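Local coordinates for lactococcal prophage ps3 protein 05 (Staphylococcus epidermidis ATCC 12228, PDB 3G8W) that probably transfers an acetyl group from acetyl-CoA to an acceptor, as a member of the GNAT acetyltransferase family, at the interface of chains A and B. Coordinates in Å, arbitrary orientation; residue numbers count along the deposited sequence, not the author numbering. Chains: chain A/B, Lactococcal prophage ps3 protein 05.

Contact 1: the interface of chains A and B. Residues chain A 144, 146-147, 157; chain B 79-80, 82-83.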
# COMPACT_ATOMS: atom_id res chain seq x y z
N GLU A 144 13.43 0.47 4.00
CA GLU A 144 13.02 1.30 2.89
C GLU A 144 13.74 2.64 2.91
O GLU A 144 13.34 3.55 3.65
CB GLU A 144 11.52 1.49 2.89
CG GLU A 144 11.00 1.58 1.50
CD GLU A 144 9.65 2.26 1.38
OE1 GLU A 144 8.75 1.98 2.17
OE2 GLU A 144 9.47 3.07 0.45
N ASN A 146 14.46 6.29 1.66
CA ASN A 146 13.55 7.31 1.15
C ASN A 146 12.10 6.85 1.09
O ASN A 146 11.37 7.16 0.13
CB ASN A 146 13.98 7.82 -0.23
CG ASN A 146 15.42 8.25 -0.28
OD1 ASN A 146 16.12 7.93 -1.21
ND2 ASN A 146 15.86 8.97 0.72
N ALA A 147 11.69 6.12 2.12
CA ALA A 147 10.31 5.71 2.31
C ALA A 147 9.32 6.87 2.37
O ALA A 147 8.17 6.71 1.98
CB ALA A 147 10.20 4.91 3.57
N GLU A 157 12.74 4.12 6.49
CA GLU A 157 11.92 3.35 7.41
C GLU A 157 12.31 1.91 7.27
O GLU A 157 12.87 1.52 6.25
CB GLU A 157 10.42 3.50 7.11
CG GLU A 157 9.83 4.74 7.72
CD GLU A 157 8.68 5.37 6.91
OE1 GLU A 157 8.04 4.69 6.08
OE2 GLU A 157 8.39 6.56 7.14
N GLY B 79 3.08 12.14 2.80
CA GLY B 79 4.51 11.87 2.64
C GLY B 79 4.90 10.75 1.71
O GLY B 79 6.04 10.28 1.75
N LYS B 80 3.98 10.28 0.89
CA LYS B 80 4.24 9.10 0.07
C LYS B 80 4.01 9.28 -1.43
O LYS B 80 4.14 8.33 -2.21
CB LYS B 80 3.49 7.91 0.65
CG LYS B 80 4.02 7.63 2.03
CD LYS B 80 3.79 6.25 2.54
CE LYS B 80 4.90 5.83 3.53
NZ LYS B 80 4.90 6.73 4.73
N HIS B 82 5.81 10.65 -3.68
CA HIS B 82 6.93 10.49 -4.58
C HIS B 82 7.03 9.05 -5.08
O HIS B 82 7.89 8.74 -5.88
CB HIS B 82 8.21 10.93 -3.91
CG HIS B 82 8.56 10.09 -2.73
ND1 HIS B 82 7.76 10.01 -1.62
CD2 HIS B 82 9.59 9.23 -2.52
CE1 HIS B 82 8.29 9.17 -0.75
NE2 HIS B 82 9.40 8.68 -1.28
N LYS B 83 6.14 8.17 -4.64
CA LYS B 83 6.25 6.72 -4.96
C LYS B 83 5.03 6.16 -5.65
O LYS B 83 3.93 6.71 -5.52
CB LYS B 83 6.43 5.90 -3.70
CG LYS B 83 7.74 6.01 -3.05
CD LYS B 83 7.56 6.05 -1.58
CE LYS B 83 6.96 4.77 -1.02
NZ LYS B 83 6.98 4.73 0.49
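The aliphatic stem of B:Lys83 runs across the contact toward A:Ala147, its CD 3.7 Å from the A:Ala147 carbonyl oxygen O, in this pairing of two GNAT-fold subunits. On its own chain the same stem lies against one face of the B:His82 imidazole, with CG of B:Lys83 toward the rim. The stem bends at chi2 and chi3 before straightening, and this carries the ammonium into a polar corner of chain A. There NZ of B:Lys83 meets O of A:Ala147 at 2.7 Å, a hydrogen bond lying in the carbonyl plane on a lone pair. The same NZ forms a salt bridge and hydrogen bond at 3.0 Å with the carboxylate OE2 of A:Glu144, which accepts on its syn lone pair, the side of OE1. The extended A:Glu144 side chain comes from the opposite direction, and its charge probably steadies the lysine as a cation. Beside this pair, the ring of B:His82 presents its NE2-H edge to the backbone O of A:Asn146, 2.9 Å from NE2. The bond is nearly straight, 165° at the hydrogen, and close to the ring plane, though NE2 is tilted 23° from the carbonyl plane. At the outer rim B:Lys80, bent at chi4, points NZ toward OE1 of A:Glu157, a looser salt bridge at 4.0 Å. Its CE passes 3.7 Å from O of A:Ala147, the same oxygen that accepts from NZ of B:Lys83.

Contact 2: the interface of chains A and B. Residues chain A 141-143; chain B 141-143.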
# COMPACT_ATOMS: atom_id res chain seq x y z
N LEU A 141 11.39 -6.79 8.28
CA LEU A 141 11.10 -7.42 7.01
C LEU A 141 11.92 -6.74 5.96
O LEU A 141 12.51 -7.40 5.14
CB LEU A 141 9.63 -7.31 6.69
CG LEU A 141 9.29 -7.75 5.27
CD1 LEU A 141 9.44 -9.23 5.09
CD2 LEU A 141 7.87 -7.31 4.92
N ALA A 142 11.99 -5.41 5.99
CA ALA A 142 12.89 -4.75 5.05
C ALA A 142 13.15 -3.31 5.37
O ALA A 142 12.44 -2.66 6.12
CB ALA A 142 12.32 -4.85 3.68
N PHE A 143 14.18 -2.77 4.75
CA PHE A 143 14.61 -1.43 5.00
C PHE A 143 14.16 -0.61 3.78
O PHE A 143 14.45 -0.96 2.65
CB PHE A 143 16.10 -1.44 5.11
CG PHE A 143 16.72 -0.09 5.09
CD1 PHE A 143 16.55 0.79 6.16
CD2 PHE A 143 17.49 0.31 4.03
CE1 PHE A 143 17.15 2.06 6.15
CE2 PHE A 143 18.10 1.58 4.01
CZ PHE A 143 17.94 2.45 5.06
N LEU B 141 14.41 -5.10 -3.89
CA LEU B 141 14.17 -4.29 -2.68
C LEU B 141 13.96 -5.22 -1.49
O LEU B 141 14.67 -5.13 -0.52
CB LEU B 141 12.93 -3.42 -2.86
CG LEU B 141 12.55 -2.49 -1.71
CD1 LEU B 141 13.54 -1.32 -1.53
CD2 LEU B 141 11.16 -1.95 -1.92
N ALA B 142 12.98 -6.11 -1.60
CA ALA B 142 12.59 -6.99 -0.52
C ALA B 142 12.00 -8.33 -1.00
O ALA B 142 11.62 -8.51 -2.14
CB ALA B 142 11.63 -6.29 0.34
N PHE B 143 11.93 -9.27 -0.08
CA PHE B 143 11.38 -10.56 -0.37
C PHE B 143 10.33 -10.89 0.68
O PHE B 143 10.62 -10.90 1.86
CB PHE B 143 12.49 -11.60 -0.39
CG PHE B 143 11.99 -12.99 -0.42
CD1 PHE B 143 11.21 -13.44 -1.48
CD2 PHE B 143 12.29 -13.87 0.62
CE1 PHE B 143 10.73 -14.75 -1.51
CE2 PHE B 143 11.82 -15.18 0.59
CZ PHE B 143 11.04 -15.61 -0.49
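A:Leu141 sets CG anti to its own backbone N (chi1 171°), and with chi2 at 69° this sends the CD1 methyl toward the backbone of B:Phe143, reaching its carbonyl oxygen O at 3.8 Å. In the twin, B:Leu141 has nearly the same torsions (chi1 -179°), and its CD1 lies 4.3 Å from O of A:Phe143, a difference too small at this resolution to be read as real asymmetry. Between the two leucine approaches the methyl groups of A:Ala142 and B:Ala142 face each other, CB to CB at 3.7 Å. This is the central van der Waals contact of the patch, and each alanine loses about 30 Å² of surface to its partner. The short alanine side chains probably let strand 139-144 of one chain draw near strand 139-144 of the other. Each Leu141 methyl then lies near the backbone of the partner's Phe143. The phenyl rings of A:Phe143 and B:Phe143 point away from the partner's residues 141-143, and it is their carbonyl groups that face the leucines. The patch is a small, two-fold symmetric meeting of like strands, which helps hold the two copies together in the deposited dimer; that this pairing also serves the acetyltransferase in solution is possible but inferred.

Contact 3: the interface of chains A and B. Residues chain A 31, 34-35, 38-39, 150; chain B 78-79.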
# COMPACT_ATOMS: atom_id res chain seq x y z
N TRP A 31 6.30 12.75 13.60
CA TRP A 31 5.32 12.34 12.62
C TRP A 31 4.00 12.99 12.91
O TRP A 31 3.22 13.26 12.02
CB TRP A 31 5.18 10.82 12.58
CG TRP A 31 4.18 10.33 11.58
CD1 TRP A 31 3.10 9.57 11.84
CD2 TRP A 31 4.16 10.57 10.17
NE1 TRP A 31 2.40 9.32 10.70
CE2 TRP A 31 3.04 9.93 9.65
CE3 TRP A 31 5.00 11.27 9.30
CZ2 TRP A 31 2.73 9.95 8.31
CZ3 TRP A 31 4.68 11.29 7.98
CH2 TRP A 31 3.56 10.64 7.49
N TYR A 34 4.15 16.41 11.15
CA TYR A 34 4.22 16.19 9.71
C TYR A 34 2.86 15.83 9.16
O TYR A 34 2.33 16.55 8.27
CB TYR A 34 5.25 15.11 9.33
CG TYR A 34 6.69 15.58 9.45
CD1 TYR A 34 7.10 16.81 8.89
CD2 TYR A 34 7.64 14.81 10.13
CE1 TYR A 34 8.41 17.26 9.01
CE2 TYR A 34 8.95 15.24 10.26
CZ TYR A 34 9.33 16.46 9.70
OH TYR A 34 10.64 16.88 9.84
N TYR A 35 2.29 14.75 9.74
CA TYR A 35 0.97 14.25 9.38
C TYR A 35 -0.09 15.35 9.50
O TYR A 35 -0.87 15.60 8.57
CB TYR A 35 0.61 13.03 10.23
CG TYR A 35 -0.62 12.29 9.73
CD1 TYR A 35 -0.63 11.67 8.49
CD2 TYR A 35 -1.79 12.25 10.49
CE1 TYR A 35 -1.77 11.00 8.01
CE2 TYR A 35 -2.93 11.59 10.02
CZ TYR A 35 -2.90 10.96 8.78
OH TYR A 35 -3.99 10.31 8.30
N ASN A 38 0.21 18.11 6.93
CA ASN A 38 -0.04 17.74 5.56
C ASN A 38 -1.35 17.02 5.28
O ASN A 38 -1.73 16.88 4.12
CB ASN A 38 1.13 16.91 5.01
CG ASN A 38 2.34 17.78 4.64
OD1 ASN A 38 3.15 18.13 5.49
ND2 ASN A 38 2.45 18.12 3.36
N VAL A 39 -2.06 16.55 6.30
CA VAL A 39 -3.26 15.77 6.03
C VAL A 39 -4.51 16.62 5.87
O VAL A 39 -4.55 17.78 6.29
CB VAL A 39 -3.52 14.67 7.08
CG1 VAL A 39 -4.09 15.26 8.36
CG2 VAL A 39 -4.45 13.61 6.51
N ILE A 150 8.68 14.72 2.90
CA ILE A 150 7.80 15.82 3.31
C ILE A 150 8.58 17.08 3.01
O ILE A 150 9.68 17.28 3.54
CB ILE A 150 7.39 15.76 4.81
CG1 ILE A 150 6.95 14.34 5.24
CG2 ILE A 150 6.30 16.76 5.12
CD1 ILE A 150 5.44 14.09 5.20
N VAL B 78 -0.17 10.83 3.00
CA VAL B 78 0.77 11.82 3.52
C VAL B 78 2.24 11.35 3.47
O VAL B 78 2.58 10.28 3.98
CB VAL B 78 0.40 12.18 4.94
CG1 VAL B 78 1.43 13.14 5.53
CG2 VAL B 78 -0.97 12.83 4.95
N GLY B 79 3.08 12.14 2.80
CA GLY B 79 4.51 11.87 2.64
C GLY B 79 4.90 10.75 1.71
O GLY B 79 6.04 10.28 1.75
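B:Val78 inserts its isopropyl group among side chains of helix 31-38 and the residue that follows it, A:Val39, in a neighbouring subunit of the GNAT acetyltransferase family. The valine has 114 Å² of its surface hidden by chain A, more than any other residue of this patch. Apolar packing divides between its two methyls. CG2 meets the phenol ring of A:Tyr35, lying 3.7 Å from CE1, with the two side chains crossing at about a right angle. It also touches A:Val39, 3.8 Å from that residue's CB. The same CB of A:Val39 sits over the centre of one face of the A:Tyr35 ring and so backs the aromatic group that B:Val78 meets. Also within chain A, CB of A:Tyr35 lies over one indole face of A:Trp31 toward the rim, linking the two aromatic side chains. The other methyl, CG1, stands anti to the valine backbone N (chi1 176°), which turns it toward A:Asn38, 3.8 Å from CB, and the CH2 corner of A:Trp31. Contacts with the main chain form a second group. The indole of A:Trp31 is presented edge-on to the carbonyl O of B:Val78, which lies in the ring plane 3.7 Å from CH2. A:Ile150 from strand 147-150 approaches with its terminal methyl, CD1 being 3.5 Å from CA of B:Gly79; the absence of a side chain there probably lets the methyl come up to the main chain.

Contact 1 lies about 11 Å from contact 3 and 14 Å from contact 2, measured between the centres of their C-alpha atoms; contacts 2 and 3 are about 23 Å apart. B:Gly79 belongs to contacts 1 and 3, joining the inserted valine to the basic stretch running into strand 83-91. On chain A, strand 147-150 also serves both, while strand 139-144 links contact 1 to contact 2. The two-fold repeats contacts 1 and 3 with the chains exchanged, while contact 2 maps onto itself about the axis. Polar links thus lie between apolar packing at either end, suggesting an extended interface, possibly that of a biological dimer.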